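Side-chain contacts in effector protein hopAB3 (Pseudomonas syringae pv. maculicola, PDB 3TJY), which is recognised by the tomato Pto resistance protein, eliciting host immunity, and promotes virulence in susceptible plants, this chain being its helical Pto-binding domain: residues A[5-10]-A[66-71]; A[22-27]-A[37-42]; A[26-31]-A[49-54]; A[46-49]-A[54-57]. One frame throughout, in Å; residues are numbered along the deposited sequence.

Interaction 1 of 4, residues A[5-10]-A[66-71]; sequences PRANRI and AIALRE
Leu69, on helix 64-77, supplies much of the surface that meets Ala7 and Ile10 of helix 3-16. Its CB faces the methyl of Ala7, with Leu69 CB and Ala7 CB 4.3 Å apart. From there CG lies anti to the backbone N (chi1 -178°), which sends the branched end outward from its helix, toward Ile10. One methyl, Leu69 CD1, rests 3.8 Å from Ile10 CG2 and also lies near the carbonyl oxygen Ala7 O. The other, Leu69 CD2, approaches the same methyl, Ile10 CG2, at 4.0 Å, so the fork of the leucine receives the isoleucine branch. The two side chains run at about a right angle to each other.

Beside this pair the backbones come close. Ala7 CB sits over the peptide between Ala68 and Leu69, 3.5 Å from Ala68 C, and it also meets the methyl Ala68 CB at 3.7 Å. With so little side chain between them, the CA atoms of Ala7 and Leu69 are separated by 4.8 Å. The local helix axes accordingly approach to 8.4 Å while crossing at -53°, a value consistent with ridges-into-grooves packing. Phe28, Val46 and Phe47 of the neighbouring helices cover other parts of Ile10 and Leu69, so the contact belongs to the core of the bundle. Since the touching atoms are aliphatic carbons and backbone atoms, the first and last helices are joined here by van der Waals fit and burial of apolar surface, without a polar link between the two segments.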
loop_
_atom_site.group_PDB
_atom_site.type_symbol
_atom_site.label_atom_id
_atom_site.label_comp_id
_atom_site.label_asym_id
_atom_site.label_seq_id
_atom_site.Cartn_x
_atom_site.Cartn_y
_atom_site.Cartn_z
ATOM N N PRO A 5 -10.998 3.028 6.597
ATOM C CA PRO A 5 -10.132 3.317 7.742
ATOM C C PRO A 5 -8.878 2.456 7.755
ATOM O O PRO A 5 -7.825 2.907 8.224
ATOM C CB PRO A 5 -11.018 3.001 8.962
ATOM C CG PRO A 5 -12.182 2.229 8.432
ATOM C CD PRO A 5 -12.370 2.705 7.003
ATOM N N ARG A 6 -8.965 1.226 7.262
ATOM C CA ARG A 6 -7.754 0.411 7.201
ATOM C C ARG A 6 -6.723 1.001 6.242
ATOM O O ARG A 6 -5.538 1.055 6.565
ATOM C CB ARG A 6 -8.055 -1.060 6.863
ATOM C CG ARG A 6 -6.832 -1.935 7.031
ATOM C CD ARG A 6 -7.140 -3.410 6.858
ATOM N NE ARG A 6 -6.007 -4.245 7.257
ATOM C CZ ARG A 6 -6.059 -5.164 8.218
ATOM N NH1 ARG A 6 -7.192 -5.379 8.880
ATOM N NH2 ARG A 6 -4.981 -5.878 8.516
ATOM N N ALA A 7 -7.165 1.450 5.068
ATOM C CA ALA A 7 -6.247 2.083 4.123
ATOM C C ALA A 7 -5.624 3.331 4.720
ATOM O O ALA A 7 -4.445 3.618 4.490
ATOM C CB ALA A 7 -6.969 2.413 2.820
ATOM N N ASN A 8 -6.407 4.085 5.488
ATOM C CA ASN A 8 -5.858 5.283 6.136
ATOM C C ASN A 8 -4.785 4.952 7.160
ATOM O O ASN A 8 -3.825 5.711 7.327
ATOM C CB ASN A 8 -6.974 6.087 6.808
ATOM C CG ASN A 8 -7.893 6.740 5.812
ATOM O OD1 ASN A 8 -7.502 7.025 4.676
ATOM N ND2 ASN A 8 -9.126 7.007 6.240
ATOM N N ARG A 9 -4.978 3.838 7.874
ATOM C CA ARG A 9 -3.985 3.336 8.818
ATOM C C ARG A 9 -2.703 2.919 8.076
ATOM O O ARG A 9 -1.592 3.154 8.556
ATOM C CB ARG A 9 -4.563 2.156 9.613
ATOM C CG ARG A 9 -3.570 1.410 10.483
ATOM C CD ARG A 9 -2.958 2.320 11.537
ATOM N NE ARG A 9 -2.370 1.567 12.641
ATOM C CZ ARG A 9 -1.521 2.084 13.523
ATOM N NH1 ARG A 9 -1.032 1.333 14.502
ATOM N NH2 ARG A 9 -1.153 3.353 13.418
ATOM N N ILE A 10 -2.852 2.310 6.902
ATOM C CA ILE A 10 -1.680 1.966 6.093
ATOM C C ILE A 10 -0.895 3.239 5.773
ATOM O O ILE A 10 0.318 3.294 5.953
ATOM C CB ILE A 10 -2.072 1.212 4.792
ATOM C CG1 ILE A 10 -2.705 -0.138 5.133
ATOM C CG2 ILE A 10 -0.847 0.955 3.926
ATOM C CD1 ILE A 10 -3.361 -0.851 3.895
ATOM N N ALA A 66 -7.239 -2.945 -1.577
ATOM C CA ALA A 66 -6.354 -2.385 -2.598
ATOM C C ALA A 66 -6.974 -1.150 -3.233
ATOM O O ALA A 66 -6.274 -0.174 -3.526
ATOM C CB ALA A 66 -6.019 -3.424 -3.659
ATOM N N ILE A 67 -8.286 -1.188 -3.463
ATOM C CA ILE A 67 -8.972 -0.034 -4.028
ATOM C C ILE A 67 -8.896 1.133 -3.050
ATOM O O ILE A 67 -8.570 2.260 -3.435
ATOM C CB ILE A 67 -10.451 -0.358 -4.337
ATOM C CG1 ILE A 67 -10.545 -1.365 -5.470
ATOM C CG2 ILE A 67 -11.229 0.909 -4.681
ATOM C CD1 ILE A 67 -11.945 -1.949 -5.679
ATOM N N ALA A 68 -9.213 0.874 -1.787
ATOM C CA ALA A 68 -9.189 1.942 -0.784
ATOM C C ALA A 68 -7.794 2.523 -0.630
ATOM O O ALA A 68 -7.644 3.723 -0.453
ATOM C CB ALA A 68 -9.715 1.436 0.574
ATOM N N LEU A 69 -6.767 1.684 -0.695
ATOM C CA LEU A 69 -5.408 2.198 -0.560
ATOM C C LEU A 69 -4.996 3.039 -1.764
ATOM O O LEU A 69 -4.354 4.096 -1.617
ATOM C CB LEU A 69 -4.397 1.056 -0.312
ATOM C CG LEU A 69 -2.960 1.556 -0.114
ATOM C CD1 LEU A 69 -2.878 2.514 1.075
ATOM C CD2 LEU A 69 -2.012 0.370 0.105
ATOM N N ARG A 70 -5.343 2.596 -2.966
ATOM C CA ARG A 70 -5.025 3.403 -4.140
ATOM C C ARG A 70 -5.707 4.770 -4.029
ATOM O O ARG A 70 -5.106 5.811 -4.348
ATOM C CB ARG A 70 -5.443 2.688 -5.424
ATOM C CG ARG A 70 -4.731 3.213 -6.642
ATOM C CD ARG A 70 -5.611 3.109 -7.867
ATOM N NE ARG A 70 -5.106 2.211 -8.899
ATOM C CZ ARG A 70 -3.833 2.092 -9.269
ATOM N NH1 ARG A 70 -2.868 2.811 -8.690
ATOM N NH2 ARG A 70 -3.531 1.227 -10.230
ATOM N N GLU A 71 -6.962 4.773 -3.582
ATOM C CA GLU A 71 -7.676 6.039 -3.402
ATOM C C GLU A 71 -6.978 6.923 -2.386
ATOM O O GLU A 71 -6.828 8.132 -2.600
ATOM C CB GLU A 71 -9.121 5.787 -2.954
ATOM C CG GLU A 71 -9.959 5.151 -4.051
ATOM C CD GLU A 71 -11.316 4.687 -3.541
ATOM O OE1 GLU A 71 -11.554 4.788 -2.309
ATOM O OE2 GLU A 71 -12.114 4.221 -4.377
#

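Interaction 2 of 4, residues A[22-27]-A[37-42]; sequences ANIRTM and MILSRA. With SO4 (sulfate ion), chain D; SO4 (sulfate ion), chain B.
Met27, a selenomethionine, projects from helix 21-32 onto the extended chain at Met37 and Ile38 and has the most surface buried in this contact. Its CB is 3.9 Å from Met37 CG, a carbon that also lies 3.6 Å from the carbonyl oxygen Met27 O. The chain bends at chi2 (-121°), far from a staggered value, and again at chi3, which turns the methyl toward the backbone of Ile38. In this conformer, one of two deposited, Met27 SE is 3.3 Å from Ile38 O; the detail at the tip is therefore provisional. The backbone Ile38 N is buried beneath it with no hydrogen-bond partner in the model.

Met37 turns its own selenium end away, toward Phe47, so that CG does most of its touching here. The extended chain then enters helix 41-50 through a capping box: Ser40 at the N-cap covers a backbone N just beyond Ala42 with its hydroxyl, and Glu43 OE1 accepts Ser40 N. Immediately before the cap, Leu39 directs CD2 at Ile24 CD1, 4.0 Å away, the two side chains crossing at about a right angle.

Arg25, by contrast, reaches out from helix 21-32 with its chain extended and binds two sulfates, probably from the crystallisation liquor, in the plane of its guanidinium. Arg25 NE donates to O2 of the chain B sulfate at 2.8 Å, whereas Arg25 NH2 meets O1 of the chain D sulfate at 3.1 Å along a nearly straight bond (178°). Arg25 NH1 also forms a salt bridge with Asp77 of helix 64-77.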
loop_
_atom_site.group_PDB
_atom_site.type_symbol
_atom_site.label_atom_id
_atom_site.label_comp_id
_atom_site.label_asym_id
_atom_site.label_seq_id
_atom_site.Cartn_x
_atom_site.Cartn_y
_atom_site.Cartn_z
ATOM N N ALA A 22 4.499 9.834 -2.515
ATOM C CA ALA A 22 4.513 9.920 -3.970
ATOM C C ALA A 22 5.141 8.654 -4.542
ATOM O O ALA A 22 4.641 8.087 -5.518
ATOM C CB ALA A 22 5.254 11.176 -4.446
ATOM N N ASN A 23 6.225 8.195 -3.915
ATOM C CA ASN A 23 6.927 7.003 -4.365
ATOM C C ASN A 23 6.109 5.740 -4.107
ATOM O O ASN A 23 6.022 4.857 -4.966
ATOM C CB ASN A 23 8.303 6.908 -3.685
ATOM C CG ASN A 23 8.975 5.549 -3.877
ATOM O OD1 ASN A 23 9.222 4.818 -2.911
ATOM N ND2 ASN A 23 9.289 5.216 -5.116
ATOM N N ILE A 24 5.519 5.639 -2.922
ATOM C CA ILE A 24 4.693 4.483 -2.613
ATOM C C ILE A 24 3.519 4.421 -3.593
ATOM O O ILE A 24 3.166 3.352 -4.077
ATOM C CB ILE A 24 4.155 4.510 -1.173
ATOM C CG1 ILE A 24 5.309 4.465 -0.169
ATOM C CG2 ILE A 24 3.250 3.312 -0.934
ATOM C CD1 ILE A 24 6.224 3.219 -0.306
ATOM N N ARG A 25 2.944 5.577 -3.915
ATOM C CA ARG A 25 1.832 5.617 -4.871
ATOM C C ARG A 25 2.222 4.987 -6.209
ATOM O O ARG A 25 1.491 4.168 -6.763
ATOM C CB ARG A 25 1.337 7.054 -5.078
ATOM C CG ARG A 25 0.135 7.152 -6.006
ATOM C CD ARG A 25 -0.319 8.594 -6.175
ATOM N NE ARG A 25 -1.350 8.703 -7.204
ATOM C CZ ARG A 25 -1.691 9.838 -7.794
ATOM N NH1 ARG A 25 -1.084 10.973 -7.470
ATOM N NH2 ARG A 25 -2.622 9.832 -8.738
ATOM N N THR A 26 3.387 5.363 -6.720
ATOM C CA THR A 26 3.878 4.841 -7.989
ATOM C C THR A 26 4.149 3.335 -7.891
ATOM O O THR A 26 3.739 2.563 -8.756
ATOM C CB THR A 26 5.141 5.596 -8.407
ATOM O OG1 THR A 26 4.817 6.981 -8.597
ATOM C CG2 THR A 26 5.738 5.038 -9.708
HETATM N N MSE A 27 4.862 2.950 -6.833
HETATM C CA MSE A 27 5.191 1.549 -6.564
HETATM C C MSE A 27 3.936 0.688 -6.542
HETATM O O MSE A 27 3.878 -0.362 -7.185
HETATM C CB MSE A 27 5.888 1.413 -5.203
HETATM C CG MSE A 27 7.099 2.298 -5.016
HETATM SE SE MSE A 27 8.677 1.233 -4.656
HETATM C CE MSE A 27 8.767 0.402 -6.427
HETATM N N MSE A 37 7.289 -4.503 -5.593
HETATM C CA MSE A 37 7.711 -3.215 -5.065
HETATM C C MSE A 37 9.108 -3.312 -4.462
HETATM O O MSE A 37 9.488 -4.340 -3.903
HETATM C CB MSE A 37 6.721 -2.706 -4.019
HETATM C CG MSE A 37 5.336 -2.417 -4.566
HETATM SE SE MSE A 37 4.185 -1.744 -3.167
HETATM C CE MSE A 37 3.735 -3.359 -2.346
ATOM N N ILE A 38 9.860 -2.226 -4.587
ATOM C CA ILE A 38 11.170 -2.091 -3.974
ATOM C C ILE A 38 11.025 -1.283 -2.694
ATOM O O ILE A 38 11.010 -0.050 -2.722
ATOM C CB ILE A 38 12.138 -1.375 -4.922
ATOM C CG1 ILE A 38 12.291 -2.180 -6.215
ATOM C CG2 ILE A 38 13.493 -1.175 -4.255
ATOM C CD1 ILE A 38 13.371 -1.670 -7.127
ATOM N N LEU A 39 10.900 -1.978 -1.570
ATOM C CA LEU A 39 10.556 -1.319 -0.314
ATOM C C LEU A 39 11.673 -1.383 0.699
ATOM O O LEU A 39 12.472 -2.325 0.691
ATOM C CB LEU A 39 9.315 -1.971 0.297
ATOM C CG LEU A 39 8.047 -1.965 -0.550
ATOM C CD1 LEU A 39 6.964 -2.798 0.147
ATOM C CD2 LEU A 39 7.578 -0.530 -0.816
ATOM N N SER A 40 11.721 -0.393 1.587
ATOM C CA SER A 40 12.602 -0.486 2.746
ATOM C C SER A 40 12.061 -1.584 3.652
ATOM O O SER A 40 10.896 -1.967 3.536
ATOM C CB SER A 40 12.656 0.834 3.510
ATOM O OG SER A 40 11.435 1.063 4.187
ATOM N N ARG A 41 12.895 -2.108 4.542
ATOM C CA ARG A 41 12.398 -3.116 5.477
ATOM C C ARG A 41 11.173 -2.607 6.226
ATOM O O ARG A 41 10.192 -3.335 6.394
ATOM C CB ARG A 41 13.488 -3.555 6.462
ATOM C CG ARG A 41 13.016 -4.584 7.505
ATOM C CD ARG A 41 12.743 -5.969 6.884
ATOM N NE ARG A 41 13.930 -6.534 6.238
ATOM C CZ ARG A 41 14.735 -7.452 6.774
ATOM N NH1 ARG A 41 14.496 -7.947 7.983
ATOM N NH2 ARG A 41 15.784 -7.880 6.089
ATOM N N ALA A 42 11.218 -1.348 6.659
ATOM C CA ALA A 42 10.106 -0.743 7.401
ATOM C C ALA A 42 8.826 -0.636 6.581
ATOM O O ALA A 42 7.730 -0.916 7.086
ATOM C CB ALA A 42 10.520 0.653 7.935
HETATM S S SO4 D . -2.249 13.223 -9.975
HETATM O O1 SO4 D . -3.490 12.454 -10.075
HETATM O O2 SO4 D . -2.094 13.746 -8.617
HETATM O O3 SO4 D . -1.117 12.357 -10.299
HETATM O O4 SO4 D . -2.277 14.336 -10.922
HETATM S S SO4 B . -3.743 6.376 -9.643
HETATM O O1 SO4 B . -4.763 5.523 -9.062
HETATM O O2 SO4 B . -2.781 6.772 -8.627
HETATM O O3 SO4 B . -3.063 5.619 -10.687
HETATM O O4 SO4 B . -4.380 7.567 -10.192
#

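Interaction 3 of 4, residues A[26-31]-A[49-54]; sequences TMFRNM and QHFPDM. With SO4 (sulfate ion), chain B.
Phe28 and Phe51 make the aromatic contact, their para carbons Phe28 CZ and Phe51 CZ meeting at 4.3 Å. Each ring meets the other's CZ obliquely, in apolar packing. Phe28 holds CG anti to the backbone N (chi1 -170°), a torsion that sends its ring off helix 21-32 toward the chain leaving helix 41-50. Leu69 packs against both rings from helix 64-77.

The aliphatic contact is between two selenomethionines, which run at a slant to one another. Met31, bent at chi2, brings its methyl to the middle of Met54; the modelled Met31 CE to Met54 CG distance of 3.2 Å is tighter than normal van der Waals contact, and because Met54 has two conformers its closeness is doubtful.

Between Phe51 and Met54 the chain makes a type I beta turn, closed by the bond from Met54 N to Phe51 O (3.1 Å). This turn joins helix 41-50 to helix 54-57 and presents both apolar side chains to helix 21-32.

Charged hydrogen bonds to a sulfate come from Arg29 on helix 21-32. Arg29 NE donates to O3 of the chain B sulfate at 2.7 Å and Arg29 NH2 to its O2 at 2.9 Å, both at 160°; the sulfur lies at the guanidinium edge, in its plane. This sulfate, probably from the crystallisation liquor, is shared with Arg25 and so bridges successive turns of the helix.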
loop_
_atom_site.group_PDB
_atom_site.type_symbol
_atom_site.label_atom_id
_atom_site.label_comp_id
_atom_site.label_asym_id
_atom_site.label_seq_id
_atom_site.Cartn_x
_atom_site.Cartn_y
_atom_site.Cartn_z
ATOM N N THR A 26 3.387 5.363 -6.720
ATOM C CA THR A 26 3.878 4.841 -7.989
ATOM C C THR A 26 4.149 3.335 -7.891
ATOM O O THR A 26 3.739 2.563 -8.756
ATOM C CB THR A 26 5.141 5.596 -8.407
ATOM O OG1 THR A 26 4.817 6.981 -8.597
ATOM C CG2 THR A 26 5.738 5.038 -9.708
HETATM N N MSE A 27 4.862 2.950 -6.833
HETATM C CA MSE A 27 5.191 1.549 -6.564
HETATM C C MSE A 27 3.936 0.688 -6.542
HETATM O O MSE A 27 3.878 -0.362 -7.185
HETATM C CB MSE A 27 5.888 1.413 -5.203
HETATM C CG MSE A 27 7.099 2.298 -5.016
HETATM SE SE MSE A 27 8.677 1.233 -4.656
HETATM C CE MSE A 27 8.767 0.402 -6.427
ATOM N N PHE A 28 2.941 1.144 -5.785
ATOM C CA PHE A 28 1.715 0.390 -5.559
ATOM C C PHE A 28 0.941 0.235 -6.859
ATOM O O PHE A 28 0.385 -0.819 -7.120
ATOM C CB PHE A 28 0.850 1.033 -4.489
ATOM C CG PHE A 28 -0.307 0.178 -4.056
ATOM C CD1 PHE A 28 -0.087 -1.061 -3.489
ATOM C CD2 PHE A 28 -1.611 0.616 -4.221
ATOM C CE1 PHE A 28 -1.152 -1.857 -3.064
ATOM C CE2 PHE A 28 -2.683 -0.165 -3.798
ATOM C CZ PHE A 28 -2.453 -1.408 -3.216
ATOM N N ARG A 29 0.914 1.284 -7.676
ATOM C CA ARG A 29 0.306 1.177 -9.004
ATOM C C ARG A 29 0.960 0.048 -9.797
ATOM O O ARG A 29 0.282 -0.783 -10.399
ATOM C CB ARG A 29 0.445 2.493 -9.775
ATOM C CG ARG A 29 -0.281 2.500 -11.108
ATOM C CD ARG A 29 -0.018 3.800 -11.868
ATOM N NE ARG A 29 -0.454 4.940 -11.076
ATOM C CZ ARG A 29 0.342 5.916 -10.652
ATOM N NH1 ARG A 29 1.624 5.930 -10.974
ATOM N NH2 ARG A 29 -0.164 6.897 -9.923
ATOM N N ASN A 30 2.288 0.023 -9.790
ATOM C CA ASN A 30 3.045 -1.017 -10.479
ATOM C C ASN A 30 2.817 -2.401 -9.872
ATOM O O ASN A 30 2.773 -3.399 -10.596
ATOM C CB ASN A 30 4.532 -0.684 -10.459
ATOM C CG ASN A 30 4.858 0.549 -11.262
ATOM O OD1 ASN A 30 4.146 0.895 -12.208
ATOM N ND2 ASN A 30 5.950 1.220 -10.897
HETATM N N MSE A 31 2.674 -2.453 -8.553
HETATM C CA MSE A 31 2.389 -3.711 -7.856
HETATM C C MSE A 31 1.075 -4.293 -8.352
HETATM O O MSE A 31 0.978 -5.491 -8.639
HETATM C CB MSE A 31 2.319 -3.490 -6.343
HETATM C CG MSE A 31 1.871 -4.713 -5.550
HETATM SE SE MSE A 31 3.258 -6.108 -5.444
HETATM C CE MSE A 31 2.172 -7.499 -4.640
ATOM N N GLN A 49 1.589 -6.207 7.176
ATOM C CA GLN A 49 0.567 -6.181 8.228
ATOM C C GLN A 49 -0.826 -6.172 7.621
ATOM O O GLN A 49 -1.799 -6.508 8.304
ATOM C CB GLN A 49 0.703 -4.943 9.119
ATOM C CG GLN A 49 1.951 -4.879 9.949
ATOM C CD GLN A 49 2.019 -3.629 10.809
ATOM O OE1 GLN A 49 1.082 -3.318 11.540
ATOM N NE2 GLN A 49 3.137 -2.901 10.720
ATOM N N HIS A 50 -0.924 -5.780 6.353
ATOM C CA HIS A 50 -2.228 -5.565 5.721
ATOM C C HIS A 50 -2.488 -6.400 4.477
ATOM O O HIS A 50 -3.640 -6.634 4.104
ATOM C CB HIS A 50 -2.412 -4.092 5.393
ATOM C CG HIS A 50 -2.309 -3.213 6.590
ATOM N ND1 HIS A 50 -3.378 -2.970 7.424
ATOM C CD2 HIS A 50 -1.255 -2.551 7.123
ATOM C CE1 HIS A 50 -2.989 -2.182 8.412
ATOM N NE2 HIS A 50 -1.706 -1.912 8.253
ATOM N N PHE A 51 -1.415 -6.835 3.829
ATOM C CA PHE A 51 -1.519 -7.722 2.674
ATOM C C PHE A 51 -0.623 -8.926 2.930
ATOM O O PHE A 51 0.461 -9.026 2.380
ATOM C CB PHE A 51 -1.065 -7.001 1.390
ATOM C CG PHE A 51 -1.851 -5.756 1.083
ATOM C CD1 PHE A 51 -3.013 -5.828 0.331
ATOM C CD2 PHE A 51 -1.415 -4.514 1.536
ATOM C CE1 PHE A 51 -3.750 -4.675 0.026
ATOM C CE2 PHE A 51 -2.152 -3.352 1.245
ATOM C CZ PHE A 51 -3.324 -3.445 0.491
ATOM N N PRO A 52 -1.071 -9.846 3.795
ATOM C CA PRO A 52 -0.191 -10.900 4.291
ATOM C C PRO A 52 0.400 -11.793 3.197
ATOM O O PRO A 52 1.486 -12.309 3.387
ATOM C CB PRO A 52 -1.108 -11.730 5.192
ATOM C CG PRO A 52 -2.526 -11.305 4.820
ATOM C CD PRO A 52 -2.412 -9.896 4.405
ATOM N N ASP A 53 -0.314 -11.967 2.091
ATOM C CA ASP A 53 0.102 -12.903 1.058
ATOM C C ASP A 53 0.889 -12.221 -0.055
ATOM O O ASP A 53 1.152 -12.840 -1.086
ATOM C CB ASP A 53 -1.118 -13.579 0.424
ATOM C CG ASP A 53 -1.931 -14.370 1.415
ATOM O OD1 ASP A 53 -1.341 -15.120 2.215
ATOM O OD2 ASP A 53 -3.175 -14.253 1.384
HETATM N N MSE A 54 1.286 -10.971 0.151
HETATM C CA MSE A 54 1.844 -10.170 -0.943
HETATM C C MSE A 54 3.087 -10.776 -1.602
HETATM O O MSE A 54 3.215 -10.765 -2.829
HETATM C CB MSE A 54 2.150 -8.751 -0.471
HETATM C CG MSE A 54 2.810 -7.875 -1.523
HETATM SE SE MSE A 54 3.251 -6.150 -0.720
HETATM C CE MSE A 54 3.193 -6.786 1.107
HETATM S S SO4 B . -3.743 6.376 -9.643
HETATM O O1 SO4 B . -4.763 5.523 -9.062
HETATM O O2 SO4 B . -2.781 6.772 -8.627
HETATM O O3 SO4 B . -3.063 5.619 -10.687
HETATM O O4 SO4 B . -4.380 7.567 -10.192
#

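Interaction 4 of 4, residues A[46-49]-A[54-57]; sequences VFLQ and MLPC
Phe47 and Met54 lie at a slant to each other, with the selenium approaching the ring obliquely. In the conformer given, one of two deposited and the basis for all that follows on this side chain, Met54 SE is 5.0 Å from the centroid of the Phe47 ring and 50° off the ring normal, an oblique Met-aromatic contact. The CB of Phe47 points at helix 54-57, but the ring itself swings away into the core, so the selenium meets the root of the aromatic side chain: Met54 SE is 3.9 Å from Phe47 CB and 4.2 Å from Phe47 CD1. Met54 is extended as far as SE before a sharp turn at chi3, which is only 20° and nearly eclipsed, tucks its methyl against the backbone of helix 41-50. The resulting 3.3 Å between Met54 CE and Phe47 CB should be read with caution.

The two helices are successive in the chain and are separated by a tight turn, which places the start of the short helix 54-57 next to the end of helix 41-50, from where it runs away; the closest CA atoms, those of Leu48 and Met54, are 7.0 Å apart. Farther from the core, Leu48 stands across both residues that start the short helix. Its CD2 branch lies 3.9 Å from Met54 CE and 4.2 Å from Leu55 CG, and in each case the side chains cross at about a right angle. Leu55 is largely exposed, whereas the ring of Phe47 continues inward to Leu14, Ile24 and Phe28, side chains of the first two helices.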
loop_
_atom_site.group_PDB
_atom_site.type_symbol
_atom_site.label_atom_id
_atom_site.label_comp_id
_atom_site.label_asym_id
_atom_site.label_seq_id
_atom_site.Cartn_x
_atom_site.Cartn_y
_atom_site.Cartn_z
ATOM N N VAL A 46 5.084 -2.685 6.964
ATOM C CA VAL A 46 3.743 -2.103 6.939
ATOM C C VAL A 46 2.833 -2.854 5.984
ATOM O O VAL A 46 1.714 -3.214 6.338
ATOM C CB VAL A 46 3.754 -0.619 6.522
ATOM C CG1 VAL A 46 2.313 -0.104 6.347
ATOM C CG2 VAL A 46 4.504 0.206 7.559
ATOM N N PHE A 47 3.310 -3.088 4.769
ATOM C CA PHE A 47 2.511 -3.797 3.784
ATOM C C PHE A 47 2.140 -5.204 4.254
ATOM O O PHE A 47 1.003 -5.644 4.061
ATOM C CB PHE A 47 3.210 -3.805 2.415
ATOM C CG PHE A 47 2.877 -2.603 1.589
ATOM C CD1 PHE A 47 1.737 -2.596 0.800
ATOM C CD2 PHE A 47 3.661 -1.467 1.639
ATOM C CE1 PHE A 47 1.384 -1.482 0.067
ATOM C CE2 PHE A 47 3.324 -0.335 0.889
ATOM C CZ PHE A 47 2.174 -0.350 0.113
ATOM N N LEU A 48 3.087 -5.895 4.892
ATOM C CA LEU A 48 2.826 -7.259 5.360
ATOM C C LEU A 48 1.763 -7.306 6.451
ATOM O O LEU A 48 1.129 -8.341 6.656
ATOM C CB LEU A 48 4.106 -7.945 5.856
ATOM C CG LEU A 48 5.153 -8.320 4.803
ATOM C CD1 LEU A 48 6.414 -8.895 5.444
ATOM C CD2 LEU A 48 4.566 -9.308 3.764
ATOM N N GLN A 49 1.589 -6.207 7.176
ATOM C CA GLN A 49 0.567 -6.181 8.228
ATOM C C GLN A 49 -0.826 -6.172 7.621
ATOM O O GLN A 49 -1.799 -6.508 8.304
ATOM C CB GLN A 49 0.703 -4.943 9.119
ATOM C CG GLN A 49 1.951 -4.879 9.949
ATOM C CD GLN A 49 2.019 -3.629 10.809
ATOM O OE1 GLN A 49 1.082 -3.318 11.540
ATOM N NE2 GLN A 49 3.137 -2.901 10.720
HETATM N N MSE A 54 1.286 -10.971 0.151
HETATM C CA MSE A 54 1.844 -10.170 -0.943
HETATM C C MSE A 54 3.087 -10.776 -1.602
HETATM O O MSE A 54 3.215 -10.765 -2.829
HETATM C CB MSE A 54 2.150 -8.751 -0.471
HETATM C CG MSE A 54 2.810 -7.875 -1.523
HETATM SE SE MSE A 54 3.251 -6.150 -0.720
HETATM C CE MSE A 54 3.193 -6.786 1.107
ATOM N N LEU A 55 4.009 -11.301 -0.799
ATOM C CA LEU A 55 5.258 -11.790 -1.382
ATOM C C LEU A 55 5.098 -12.969 -2.348
ATOM O O LEU A 55 5.611 -12.915 -3.467
ATOM C CB LEU A 55 6.347 -12.021 -0.324
ATOM C CG LEU A 55 6.720 -10.760 0.464
ATOM C CD1 LEU A 55 7.915 -10.992 1.375
ATOM C CD2 LEU A 55 7.005 -9.581 -0.475
ATOM N N PRO A 56 4.396 -14.038 -1.931
ATOM C CA PRO A 56 4.194 -15.133 -2.882
ATOM C C PRO A 56 3.032 -14.900 -3.852
ATOM O O PRO A 56 3.035 -15.504 -4.923
ATOM C CB PRO A 56 3.894 -16.337 -1.977
ATOM C CG PRO A 56 3.289 -15.716 -0.735
ATOM C CD PRO A 56 4.025 -14.419 -0.557
ATOM N N CYS A 57 2.068 -14.045 -3.505
ATOM C CA CYS A 57 0.845 -13.980 -4.302
ATOM C C CYS A 57 0.502 -12.648 -4.938
ATOM O O CYS A 57 -0.488 -12.559 -5.671
ATOM C CB CYS A 57 -0.368 -14.460 -3.492
ATOM S SG CYS A 57 -0.154 -16.003 -2.681
#

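Overall arrangement
All four contacts belong to one compact helical bundle. Interaction 1 closes the longest loop, pairing helix 3-16 with helix 64-77, and the other three are nested inside it. Interactions 2 and 3 both start from helix 21-32 and share the chain B sulfate, their centres 9 Å apart; interaction 4 follows interaction 2 in series and lies 6 Å from interaction 3, centre to centre, with Met54 common to both. Interactions 1 and 2, with centres 15 Å apart, do not touch and sit on opposite sides of the chain's centre. Phe47 packs on Leu69, Ile24 and Phe28, and so links all four contacts in a domain that probably serves host recognition.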